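PDB 4AXS: carbamate kinase, which probably catalyses the reversible transfer of a phosphoryl group between carbamoyl phosphate and ADP, yielding ATP at the end of the arginine deiminase pathway. Local coordinates for residues V182-P187 with D227-D231; V74-F78 with V94-G100; R308-A313 with G327-I331; Y256-D260 with D284-K288; R26-G32 with A245-L251. One frame throughout, in Å; residues are numbered along the deposited sequence.

Contact 1 (V182-P187 with D227-D231)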
# COMPACT_ATOMS: atom_id res chain seq x y z
N VAL A 182 -17.73 -5.75 14.55
CA VAL A 182 -17.48 -6.20 13.18
C VAL A 182 -17.09 -7.67 13.10
O VAL A 182 -16.47 -8.20 14.02
CB VAL A 182 -16.32 -5.43 12.53
CG1 VAL A 182 -16.84 -4.41 11.53
CG2 VAL A 182 -15.46 -4.76 13.59
N ALA A 183 -17.45 -8.31 12.00
CA ALA A 183 -17.14 -9.72 11.79
C ALA A 183 -15.66 -10.08 11.58
O ALA A 183 -14.80 -9.20 11.51
CB ALA A 183 -17.98 -10.26 10.63
N SER A 184 -15.39 -11.38 11.48
CA SER A 184 -14.05 -11.91 11.21
C SER A 184 -14.11 -13.08 10.24
O SER A 184 -13.91 -14.24 10.63
CB SER A 184 -13.38 -12.38 12.50
OG SER A 184 -13.25 -11.32 13.42
N PRO A 185 -14.38 -12.78 8.97
CA PRO A 185 -14.56 -13.77 7.90
C PRO A 185 -13.36 -14.69 7.71
O PRO A 185 -12.23 -14.36 8.08
CB PRO A 185 -14.73 -12.90 6.64
CG PRO A 185 -15.17 -11.59 7.14
CD PRO A 185 -14.52 -11.40 8.47
N ILE A 186 -13.62 -15.85 7.10
CA ILE A 186 -12.58 -16.78 6.70
C ILE A 186 -12.04 -16.45 5.30
O ILE A 186 -12.81 -16.33 4.34
CB ILE A 186 -13.12 -18.21 6.72
CG1 ILE A 186 -13.46 -18.62 8.16
CG2 ILE A 186 -12.12 -19.18 6.10
CD1 ILE A 186 -12.26 -18.66 9.08
N PRO A 187 -10.72 -16.33 5.19
CA PRO A 187 -9.99 -15.94 3.98
C PRO A 187 -9.86 -17.05 2.94
O PRO A 187 -9.11 -18.00 3.17
CB PRO A 187 -8.59 -15.60 4.52
CG PRO A 187 -8.75 -15.48 5.99
CD PRO A 187 -9.82 -16.44 6.34
N ASP A 227 -16.76 -3.91 5.36
CA ASP A 227 -16.22 -3.52 6.66
C ASP A 227 -16.16 -4.73 7.58
O ASP A 227 -17.04 -5.59 7.56
CB ASP A 227 -16.99 -2.37 7.30
CG ASP A 227 -18.49 -2.61 7.33
OD1 ASP A 227 -19.13 -2.56 6.25
OD2 ASP A 227 -19.03 -2.85 8.44
N GLY A 228 -15.11 -4.78 8.39
CA GLY A 228 -14.82 -5.94 9.18
C GLY A 228 -13.34 -6.23 9.10
O GLY A 228 -12.59 -5.50 8.45
N VAL A 229 -12.92 -7.29 9.78
CA VAL A 229 -11.52 -7.65 9.81
C VAL A 229 -11.32 -9.11 9.43
O VAL A 229 -12.25 -9.90 9.34
CB VAL A 229 -10.91 -7.44 11.20
CG1 VAL A 229 -11.11 -6.01 11.65
CG2 VAL A 229 -11.53 -8.41 12.19
N ILE A 230 -10.06 -9.46 9.22
CA ILE A 230 -9.68 -10.80 8.92
C ILE A 230 -8.50 -11.04 9.81
O ILE A 230 -7.60 -10.19 9.88
CB ILE A 230 -9.28 -10.93 7.46
CG1 ILE A 230 -10.54 -10.77 6.60
CG2 ILE A 230 -8.57 -12.25 7.22
CD1 ILE A 230 -10.26 -10.54 5.17
N ASP A 231 -8.52 -12.15 10.53
CA ASP A 231 -7.46 -12.51 11.44
C ASP A 231 -6.18 -12.72 10.63
O ASP A 231 -6.13 -13.56 9.73
CB ASP A 231 -7.85 -13.77 12.20
CG ASP A 231 -6.77 -14.24 13.15
OD1 ASP A 231 -5.75 -14.78 12.66
OD2 ASP A 231 -6.93 -14.04 14.37

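Contact 2 (V74-F78 with V94-G100)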
# COMPACT_ATOMS: atom_id res chain seq x y z
N VAL A 74 -4.79 0.30 12.79
CA VAL A 74 -6.01 0.60 12.06
C VAL A 74 -6.98 1.32 12.99
O VAL A 74 -7.64 2.27 12.59
CB VAL A 74 -6.67 -0.64 11.40
CG1 VAL A 74 -7.26 -1.59 12.45
CG2 VAL A 74 -7.73 -0.21 10.41
N GLY A 75 -7.04 0.86 14.24
CA GLY A 75 -7.79 1.56 15.26
C GLY A 75 -7.36 3.01 15.45
O GLY A 75 -8.21 3.89 15.56
N MET A 76 -6.08 3.29 15.50
CA MET A 76 -5.62 4.64 15.70
C MET A 76 -6.05 5.55 14.61
O MET A 76 -6.30 6.72 14.83
CB MET A 76 -4.11 4.68 15.77
CG MET A 76 -3.50 5.92 15.16
SD MET A 76 -1.72 5.92 15.37
CE MET A 76 -1.22 5.66 13.69
N ILE A 77 -6.11 5.01 13.41
CA ILE A 77 -6.37 5.78 12.24
C ILE A 77 -7.83 5.99 12.11
O ILE A 77 -8.25 7.00 11.65
CB ILE A 77 -5.88 5.06 10.97
CG1 ILE A 77 -4.36 5.17 10.83
CG2 ILE A 77 -6.56 5.63 9.77
CD1 ILE A 77 -3.72 4.11 9.97
N PHE A 78 -8.60 5.01 12.50
CA PHE A 78 -10.03 5.06 12.35
C PHE A 78 -10.71 5.93 13.40
O PHE A 78 -11.64 6.66 13.11
CB PHE A 78 -10.57 3.65 12.40
CG PHE A 78 -12.04 3.56 12.25
CD1 PHE A 78 -12.62 3.53 11.01
CD2 PHE A 78 -12.84 3.51 13.36
CE1 PHE A 78 -13.98 3.44 10.88
CE2 PHE A 78 -14.19 3.41 13.24
CZ PHE A 78 -14.76 3.38 11.99
N VAL A 94 -14.81 7.94 7.02
CA VAL A 94 -13.83 6.91 6.70
C VAL A 94 -14.25 5.57 7.27
O VAL A 94 -13.90 5.25 8.42
CB VAL A 94 -12.46 7.26 7.28
CG1 VAL A 94 -11.45 6.16 6.94
CG2 VAL A 94 -11.99 8.61 6.77
N PRO A 95 -14.98 4.77 6.48
CA PRO A 95 -15.30 3.41 6.90
C PRO A 95 -14.05 2.64 7.29
O PRO A 95 -12.92 3.07 7.01
CB PRO A 95 -15.92 2.80 5.65
CG PRO A 95 -16.49 3.95 4.91
CD PRO A 95 -15.51 5.07 5.14
N PHE A 96 -14.26 1.49 7.92
CA PHE A 96 -13.15 0.71 8.44
C PHE A 96 -12.29 0.14 7.33
O PHE A 96 -11.06 0.11 7.46
CB PHE A 96 -13.66 -0.39 9.37
CG PHE A 96 -12.66 -0.80 10.41
CD1 PHE A 96 -12.42 -0.00 11.51
CD2 PHE A 96 -11.95 -1.98 10.27
CE1 PHE A 96 -11.50 -0.36 12.47
CE2 PHE A 96 -11.02 -2.35 11.22
CZ PHE A 96 -10.80 -1.54 12.33
N ALA A 97 -12.90 -0.30 6.23
CA ALA A 97 -12.13 -0.78 5.08
C ALA A 97 -11.07 0.23 4.69
O ALA A 97 -9.89 -0.11 4.56
CB ALA A 97 -13.02 -1.07 3.89
N GLU A 98 -11.48 1.49 4.53
CA GLU A 98 -10.54 2.53 4.08
C GLU A 98 -9.44 2.78 5.11
O GLU A 98 -8.30 3.06 4.74
CB GLU A 98 -11.27 3.84 3.69
CG GLU A 98 -11.97 3.80 2.32
CD GLU A 98 -13.39 3.23 2.38
OE1 GLU A 98 -13.88 2.95 3.49
OE2 GLU A 98 -14.02 3.05 1.31
N ALA A 99 -9.76 2.67 6.39
CA ALA A 99 -8.75 2.78 7.45
C ALA A 99 -7.80 1.57 7.51
O ALA A 99 -6.70 1.66 8.05
CB ALA A 99 -9.41 3.01 8.79
N GLY A 100 -8.24 0.43 6.97
CA GLY A 100 -7.35 -0.70 6.79
C GLY A 100 -6.44 -0.45 5.59
O GLY A 100 -5.30 -0.91 5.56

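Contact 3 (R308-A313 with G327-I331)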
# COMPACT_ATOMS: atom_id res chain seq x y z
N ARG A 308 5.87 -30.01 6.49
CA ARG A 308 5.76 -28.62 6.94
C ARG A 308 5.40 -28.49 8.41
O ARG A 308 4.66 -29.30 8.96
CB ARG A 308 4.72 -27.85 6.09
CG ARG A 308 3.33 -28.49 6.05
CD ARG A 308 2.30 -27.58 5.38
NE ARG A 308 2.69 -27.17 4.03
CZ ARG A 308 1.88 -26.59 3.14
NH1 ARG A 308 0.61 -26.34 3.45
NH2 ARG A 308 2.34 -26.27 1.94
N SER A 309 5.94 -27.45 9.05
CA SER A 309 5.65 -27.19 10.46
C SER A 309 5.15 -25.77 10.67
O SER A 309 5.10 -24.97 9.73
CB SER A 309 6.89 -27.46 11.32
OG SER A 309 8.07 -26.93 10.73
N ALA A 310 4.77 -25.46 11.90
CA ALA A 310 4.35 -24.10 12.25
C ALA A 310 4.94 -23.77 13.60
O ALA A 310 4.86 -24.57 14.55
CB ALA A 310 2.82 -23.98 12.28
N ILE A 311 5.56 -22.61 13.70
CA ILE A 311 6.24 -22.28 14.94
C ILE A 311 5.59 -21.08 15.59
O ILE A 311 5.44 -20.05 14.96
CB ILE A 311 7.73 -22.00 14.71
CG1 ILE A 311 8.40 -23.24 14.12
CG2 ILE A 311 8.39 -21.60 16.02
CD1 ILE A 311 9.82 -23.00 13.63
N ILE A 312 5.20 -21.24 16.85
CA ILE A 312 4.67 -20.14 17.63
C ILE A 312 5.67 -19.72 18.70
O ILE A 312 5.65 -20.23 19.81
CB ILE A 312 3.34 -20.51 18.31
CG1 ILE A 312 2.28 -20.85 17.27
CG2 ILE A 312 2.86 -19.38 19.19
CD1 ILE A 312 0.87 -20.88 17.86
N ALA A 313 6.55 -18.79 18.36
CA ALA A 313 7.58 -18.33 19.29
C ALA A 313 7.64 -16.80 19.39
O ALA A 313 6.97 -16.09 18.63
CB ALA A 313 8.94 -18.89 18.90
N GLY A 327 10.01 -22.00 21.67
CA GLY A 327 8.73 -22.00 21.00
C GLY A 327 8.10 -23.36 20.80
O GLY A 327 8.67 -24.40 21.15
N THR A 328 6.90 -23.35 20.23
CA THR A 328 6.09 -24.55 20.11
C THR A 328 5.90 -24.93 18.66
O THR A 328 5.23 -24.21 17.91
CB THR A 328 4.70 -24.34 20.74
OG1 THR A 328 4.83 -24.10 22.15
CG2 THR A 328 3.82 -25.55 20.49
N LYS A 329 6.48 -26.05 18.26
CA LYS A 329 6.34 -26.53 16.89
C LYS A 329 5.02 -27.30 16.73
O LYS A 329 4.67 -28.11 17.59
CB LYS A 329 7.52 -27.42 16.51
CG LYS A 329 7.60 -27.81 15.04
CD LYS A 329 8.34 -29.12 14.87
CE LYS A 329 9.14 -29.16 13.57
NZ LYS A 329 10.60 -28.89 13.79
N ILE A 330 4.30 -27.02 15.64
CA ILE A 330 3.03 -27.68 15.36
C ILE A 330 3.12 -28.50 14.08
O ILE A 330 3.62 -28.02 13.07
CB ILE A 330 1.86 -26.67 15.24
CG1 ILE A 330 1.46 -26.16 16.63
CG2 ILE A 330 0.67 -27.31 14.57
CD1 ILE A 330 0.84 -24.79 16.64
N ILE A 331 2.64 -29.74 14.13
CA ILE A 331 2.74 -30.62 12.97
C ILE A 331 1.44 -31.34 12.65
O ILE A 331 0.52 -31.39 13.47
CB ILE A 331 3.87 -31.65 13.12
CG1 ILE A 331 3.66 -32.47 14.39
CG2 ILE A 331 5.23 -30.95 13.15
CD1 ILE A 331 4.36 -33.81 14.35

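Contact 4 (Y256-D260 with D284-K288)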
# COMPACT_ATOMS: atom_id res chain seq x y z
N TYR A 256 6.62 -20.37 24.91
CA TYR A 256 5.88 -21.57 24.53
C TYR A 256 4.39 -21.34 24.73
O TYR A 256 3.99 -20.50 25.56
CB TYR A 256 6.30 -22.78 25.39
CG TYR A 256 7.78 -23.04 25.38
CD1 TYR A 256 8.35 -23.85 24.41
CD2 TYR A 256 8.60 -22.48 26.34
CE1 TYR A 256 9.71 -24.09 24.40
CE2 TYR A 256 9.96 -22.71 26.34
CZ TYR A 256 10.51 -23.52 25.37
OH TYR A 256 11.87 -23.74 25.38
N VAL A 257 3.57 -22.08 24.00
CA VAL A 257 2.16 -22.10 24.35
C VAL A 257 1.97 -23.13 25.46
O VAL A 257 2.43 -24.26 25.35
CB VAL A 257 1.22 -22.36 23.14
CG1 VAL A 257 2.02 -22.61 21.86
CG2 VAL A 257 0.21 -23.50 23.45
N TYR A 258 1.32 -22.72 26.54
CA TYR A 258 1.14 -23.59 27.68
C TYR A 258 -0.24 -24.24 27.70
O TYR A 258 -1.19 -23.73 27.10
CB TYR A 258 1.43 -22.83 28.98
CG TYR A 258 2.90 -22.55 29.20
CD1 TYR A 258 3.54 -21.52 28.52
CD2 TYR A 258 3.66 -23.32 30.08
CE1 TYR A 258 4.88 -21.26 28.71
CE2 TYR A 258 5.01 -23.07 30.27
CZ TYR A 258 5.61 -22.04 29.58
OH TYR A 258 6.96 -21.77 29.77
N VAL A 259 -0.34 -25.38 28.37
CA VAL A 259 -1.64 -25.96 28.69
C VAL A 259 -1.78 -26.02 30.22
O VAL A 259 -0.78 -26.11 30.93
CB VAL A 259 -1.88 -27.33 28.00
CG1 VAL A 259 -2.17 -27.13 26.50
CG2 VAL A 259 -0.69 -28.28 28.21
N ASP A 260 -3.01 -25.91 30.71
CA ASP A 260 -3.27 -25.95 32.14
C ASP A 260 -2.54 -24.85 32.89
O ASP A 260 -2.06 -25.08 34.00
CB ASP A 260 -2.84 -27.31 32.73
CG ASP A 260 -3.75 -28.45 32.31
OD1 ASP A 260 -4.99 -28.26 32.27
OD2 ASP A 260 -3.22 -29.54 32.03
N ASP A 284 -10.77 -26.11 26.20
CA ASP A 284 -10.59 -24.67 26.31
C ASP A 284 -9.22 -24.29 26.86
O ASP A 284 -9.09 -23.38 27.68
CB ASP A 284 -11.69 -24.07 27.19
CG ASP A 284 -12.99 -23.90 26.45
OD1 ASP A 284 -13.11 -22.92 25.66
OD2 ASP A 284 -13.90 -24.73 26.65
N GLN A 285 -8.20 -25.00 26.40
CA GLN A 285 -6.85 -24.69 26.82
C GLN A 285 -6.41 -23.28 26.45
O GLN A 285 -5.52 -22.73 27.08
CB GLN A 285 -5.86 -25.71 26.25
CG GLN A 285 -5.84 -27.03 27.00
CD GLN A 285 -5.57 -26.88 28.50
OE1 GLN A 285 -5.08 -25.84 28.95
NE2 GLN A 285 -5.88 -27.92 29.26
N PHE A 286 -7.06 -22.67 25.44
CA PHE A 286 -6.51 -21.47 24.81
C PHE A 286 -7.39 -20.21 24.81
O PHE A 286 -8.60 -20.26 24.57
CB PHE A 286 -6.07 -21.80 23.38
CG PHE A 286 -5.16 -22.98 23.29
CD1 PHE A 286 -3.99 -23.01 24.01
CD2 PHE A 286 -5.46 -24.04 22.47
CE1 PHE A 286 -3.14 -24.10 23.93
CE2 PHE A 286 -4.62 -25.14 22.38
CZ PHE A 286 -3.45 -25.17 23.11
N ALA A 287 -6.75 -19.08 25.06
CA ALA A 287 -7.45 -17.81 25.05
C ALA A 287 -8.13 -17.59 23.70
O ALA A 287 -7.48 -17.50 22.65
CB ALA A 287 -6.49 -16.67 25.38
N LYS A 288 -9.46 -17.55 23.74
CA LYS A 288 -10.27 -17.26 22.57
C LYS A 288 -9.89 -15.89 22.02
O LYS A 288 -10.26 -14.85 22.59
CB LYS A 288 -11.74 -17.31 22.98
CG LYS A 288 -11.92 -17.16 24.50
CD LYS A 288 -13.33 -16.72 24.87
CE LYS A 288 -13.33 -15.85 26.11
NZ LYS A 288 -14.63 -15.12 26.26

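Contact 5 (R26-G32 with A245-L251)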
# COMPACT_ATOMS: atom_id res chain seq x y z
N ARG A 26 11.82 -22.04 2.50
CA ARG A 26 10.74 -21.06 2.41
C ARG A 26 10.06 -20.89 3.76
O ARG A 26 9.77 -21.88 4.45
CB ARG A 26 9.73 -21.47 1.33
CG ARG A 26 8.74 -20.36 0.97
CD ARG A 26 7.98 -20.66 -0.31
NE ARG A 26 8.81 -20.44 -1.49
CZ ARG A 26 8.36 -20.44 -2.74
NH1 ARG A 26 7.07 -20.64 -2.98
NH2 ARG A 26 9.19 -20.24 -3.75
N ILE A 27 9.79 -19.64 4.14
CA ILE A 27 9.26 -19.34 5.47
C ILE A 27 8.34 -18.12 5.49
O ILE A 27 8.75 -17.02 5.14
CB ILE A 27 10.40 -19.06 6.46
CG1 ILE A 27 11.36 -20.25 6.52
CG2 ILE A 27 9.82 -18.74 7.83
CD1 ILE A 27 12.71 -19.92 7.13
N VAL A 28 7.10 -18.32 5.92
CA VAL A 28 6.15 -17.22 6.07
C VAL A 28 6.10 -16.78 7.51
O VAL A 28 5.82 -17.58 8.42
CB VAL A 28 4.74 -17.63 5.65
CG1 VAL A 28 3.76 -16.53 6.01
CG2 VAL A 28 4.69 -17.92 4.15
N ILE A 29 6.36 -15.50 7.73
CA ILE A 29 6.42 -14.97 9.09
C ILE A 29 5.32 -13.94 9.30
O ILE A 29 5.12 -13.07 8.46
CB ILE A 29 7.80 -14.34 9.40
CG1 ILE A 29 8.91 -15.32 9.03
CG2 ILE A 29 7.91 -13.97 10.87
CD1 ILE A 29 10.29 -14.89 9.51
N ALA A 30 4.61 -14.04 10.42
CA ALA A 30 3.51 -13.13 10.72
C ALA A 30 3.77 -12.32 11.98
O ALA A 30 3.92 -12.88 13.06
CB ALA A 30 2.20 -13.92 10.85
N LEU A 31 3.82 -11.00 11.85
CA LEU A 31 4.18 -10.11 12.96
C LEU A 31 2.97 -9.38 13.55
O LEU A 31 2.32 -8.59 12.87
CB LEU A 31 5.22 -9.09 12.48
CG LEU A 31 5.65 -7.93 13.37
CD1 LEU A 31 6.45 -8.40 14.56
CD2 LEU A 31 6.48 -6.97 12.53
N GLY A 32 2.67 -9.65 14.81
CA GLY A 32 1.51 -9.06 15.45
C GLY A 32 1.51 -7.54 15.41
O GLY A 32 2.56 -6.92 15.41
N ALA A 245 5.11 -22.65 1.27
CA ALA A 245 6.35 -22.64 2.04
C ALA A 245 6.39 -23.86 2.92
O ALA A 245 5.44 -24.64 2.98
CB ALA A 245 6.46 -21.39 2.90
N ASP A 246 7.51 -24.02 3.63
CA ASP A 246 7.68 -25.13 4.54
C ASP A 246 7.19 -24.72 5.92
O ASP A 246 6.29 -25.33 6.48
CB ASP A 246 9.16 -25.50 4.63
CG ASP A 246 9.82 -25.52 3.27
OD1 ASP A 246 9.22 -26.11 2.34
OD2 ASP A 246 10.92 -24.93 3.14
N ILE A 247 7.77 -23.64 6.43
CA ILE A 247 7.47 -23.16 7.77
C ILE A 247 6.54 -21.94 7.75
O ILE A 247 6.59 -21.09 6.86
CB ILE A 247 8.77 -22.81 8.54
CG1 ILE A 247 9.74 -24.00 8.57
CG2 ILE A 247 8.46 -22.36 9.95
CD1 ILE A 247 10.77 -24.01 7.45
N PHE A 248 5.68 -21.89 8.77
CA PHE A 248 4.81 -20.76 9.06
C PHE A 248 5.11 -20.34 10.49
O PHE A 248 4.72 -21.03 11.43
CB PHE A 248 3.35 -21.18 8.90
CG PHE A 248 2.36 -20.10 9.27
CD1 PHE A 248 2.68 -18.75 9.13
CD2 PHE A 248 1.08 -20.43 9.72
CE1 PHE A 248 1.76 -17.75 9.46
CE2 PHE A 248 0.15 -19.44 10.05
CZ PHE A 248 0.49 -18.10 9.92
N VAL A 249 5.80 -19.22 10.68
CA VAL A 249 6.11 -18.74 12.02
C VAL A 249 5.18 -17.62 12.47
O VAL A 249 5.05 -16.60 11.79
CB VAL A 249 7.53 -18.17 12.13
CG1 VAL A 249 7.76 -17.59 13.53
CG2 VAL A 249 8.56 -19.24 11.80
N VAL A 250 4.56 -17.82 13.62
CA VAL A 250 3.65 -16.85 14.20
C VAL A 250 4.32 -16.18 15.40
O VAL A 250 4.54 -16.82 16.44
CB VAL A 250 2.36 -17.55 14.67
CG1 VAL A 250 1.47 -16.59 15.46
CG2 VAL A 250 1.61 -18.15 13.47
N LEU A 251 4.65 -14.89 15.24
CA LEU A 251 5.38 -14.17 16.28
C LEU A 251 4.43 -13.64 17.31
O LEU A 251 3.40 -13.06 16.99
CB LEU A 251 6.20 -13.03 15.70
CG LEU A 251 7.32 -13.46 14.78
CD1 LEU A 251 8.09 -12.24 14.29
CD2 LEU A 251 8.24 -14.45 15.49

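Contact 1 (V182-P187 with D227-D231)
V182 lies against G228, their CA atoms 4.8 Å apart; S184 CA and I230 CA are 5.1 Å apart. The end-to-end directions of the two segments differ by 50°. One hydrogen bond joins the backbones, from V229 N to A183 O at 3.2 Å. It is almost straight at the hydrogen, and the donor is tilted moderately from the carbonyl plane. Beside it, S184 CA makes a CA-H...O contact of 3.3 Å with V229 O. V182 turns its side chain to the other segment, and CG1 rests on G228 CA at 3.5 Å. G228 has a positive phi, 136°; its CA has V182 CG1 and, less closely, A183 O as neighbours. Both segments are largely loop, at the margin of the four-stranded mixed sheet. Segment 182-187 leads into edge strand 187-190. Segment 227-231 follows the other edge strand, 223-225, and leads to helix 232-242. V229 CG2 sits between its own backbone N and carbonyl carbon. From there it reaches S184 OG at 3.6 Å. Further along, P187 CG meets I230 CG2 at 3.5 Å, the two side chains overlapping in passing and pointing opposite ways. Strand 134-137 packs on this pair through T135, and V137 touches P185 and I230. D231 is the N-cap of helix 232-242, its OD1 accepting from F234 N.

Contact 2 (V74-F78 with V94-G100)
V74 meets the second helix with both methyls. CG2 is anti to the backbone N and lies over the face of the F96 ring in a CH-pi contact, 4.2 Å from its centroid. The same methyl presses on A99 O at 3.2 Å. CG1 touches the far end of the ring, at F96 CZ, 3.5 Å away. One turn on, I77 adds a lighter contact, CG2 to A99 CB at 4.0 Å. This is helix-on-helix packing within the amino acid kinase fold: helix 71-83 crosses the start of helix 96-121 with 121° between the short axes. P95 is the N-cap of the second helix. F78 follows, its ring carried toward that N-terminal end by CG anti to the backbone N (chi1 180°). F96 turns its edge to the face of this ring in a T-shaped pair, centroids 5.0 Å apart and planes at 64°. F78 CB also touches A99 CB, at 3.8 Å. That alanine methyl lies at the edge of the F78 ring, near its plane, and also meets V74 CG2. F78 CE1 comes within 3.1 Å of V94 O. At the subunit interface, M76 and I77 pack on F81 of the second subunit, and E98 OE2 is hydrogen-bonded to H110 of that subunit.

Contact 3 (R308-A313 with G327-I331)
I330 meets both A310 and I312 on one face of an antiparallel strand pair. Strand 328-330 is an outermost strand of the five-stranded mixed sheet, and 309-313 is its neighbour. Their axes run 156° apart. A310 and I330 form a hydrogen-bonded pair. A310 N donates to I330 O at 3.0 Å, in the carbonyl plane and on a lone pair. The return bond, I330 N to A310 O, is shorter at 2.7 Å. The two side chains start side by side on the same face, CB to CB 4.1 Å. A310 stops there, while I330 goes on. Its CG1 lies anti to the carbonyl carbon (chi1 -75°), which takes CD1 along the strand toward I312. The two CD1 methyls meet at 4.1 Å. Helix 292-302 packs on this face, with A298 on A310 and I330, V302 on I330, and I295 on I312.

I312 pairs with T328 in the same hydrogen-bonded manner. The bond from I312 N to T328 O is nearly straight but tilted out of the carbonyl plane, and the return bond is weak. T328 OG1 is held by L269 O and V257 N. The intervening pair, I311 and K329, is non-hydrogen-bonded and turns its side chains to the other face. I311 meets A321 of helix 318-321 there. At the far end of the pair, G327 takes a positive phi, and its CA rests against A313 CB. The lysine bends at its outer torsions and lays its aliphatic chain along S309, with K329 CE 3.6 Å from S309 CB.

Contact 4 (Y256-D260 with D284-K288)
The Q285 side-chain amide grips D260 twice, once at the backbone and once at the carboxylate. OE1 accepts from D260 N at 2.7 Å, and NE2 donates to D260 OD1 at 3.2 Å. The contact ties a two-stranded antiparallel sheet, 258-259 with 267-268, to the loop after helix 274-282. That helix ends in a Schellman motif with D284 as its C-prime residue, and Q285 N bonds back to F280 O.

Both hydrogen bonds are nearly straight at the hydrogen, yet neither is flat at its acceptor. D260 N stands above the plane of the Q285 side-chain carbonyl. NE2 comes down on OD1 from above the carboxylate plane, 67° out of it, although OD1 lies close to the plane of the amide. The amide and carboxylate planes are 85° apart. Having both ends of the amide engaged fixes its rotation. A bend at chi2 of Q285 (-56°) brings the group back over V259, whose CG1 packs against Q285 CG at 3.7 Å. D260 itself has a positive phi. Its other oxygen, OD2, is weakly bonded to T265 OG1.

F286 adds an apolar half to the contact. One face of its ring lies under Q285 CB, which stands over the ring centre. L277, F280 and I295 of the flanking helices also touch this phenylalanine. Its CE1 corner reaches the strand side, where Y258 O lies at the ring edge, 3.7 Å away. V257 CG2 approaches the same corner obliquely, 3.4 Å from F286 CE1.

Contact 5 (R26-G32 with A245-L251)
I27, V28, I29 and A30 pair in parallel with I247, F248, V249 and V250. The strand axes run 14° apart. Hydrogen bonds alternate along the pair. V28 N donates to I247 O at 3.0 Å. V249 N then donates to V28 O at 2.8 Å. A30 N to V249 O and L251 N to A30 O continue the ladder. The last three lie nearly along the C=O axis. At the start, R26 O accepts from D246 N and, weakly, from I247 N. D246 OD2 takes R26 N from above the carboxylate plane.

On one face, I27 and I247 run alongside each other, with I27 CG1 3.9 Å from I247 CD1. Further on, I29 CG2 meets L251 CD1 at 3.8 Å. On the other face, F248 has CG anti to its N (chi1 177°), and its ring leans back toward the first strand. V28 O lies at the ring edge, in plane, and V28 CG1 touches F248 CD1 at 4.0 Å. V250 CG2 lies over one ring face, and A30 CB sits obliquely to the ring.

Helix 232-242 packs on this second face, through A240 on V28, L236 on A30 and A237 on F248. Strand 64-68 flanks the first strand. E63, just before it, forms a salt bridge with R26 NH2. G32 lies about 4 Å from a bound sulfate, probably from the crystallisation liquor. Such parallel strands with helices packed on them are as in the alpha/beta/alpha sandwich of amino acid kinases, where glycine-rich loops after the strands bind phosphate groups; G32 probably belongs to one.

Contacts 3 and 5 belong to one five-stranded sheet. Strands 247-251 and 309-313 are neighbours in it, joined by bonds such as I311 O to V250 N at 2.7 Å. Contact 4 hangs from the far edge of that sheet through V257 N and T328 OG1, 3.0 Å apart. Contacts 1 and 2 form a second group, where V229 CG1 packs on F96 CE2 at 3.7 Å. Helix 232-242 bridges the groups: it begins after contact 1 and packs on contact 5, whose centre is about 20 Å from that of contact 1. The sulfate lies by G32, at the carboxyl end of strand 27-31 in contact 5, and may mark a phosphate site. Contact 2 adjoins the second subunit.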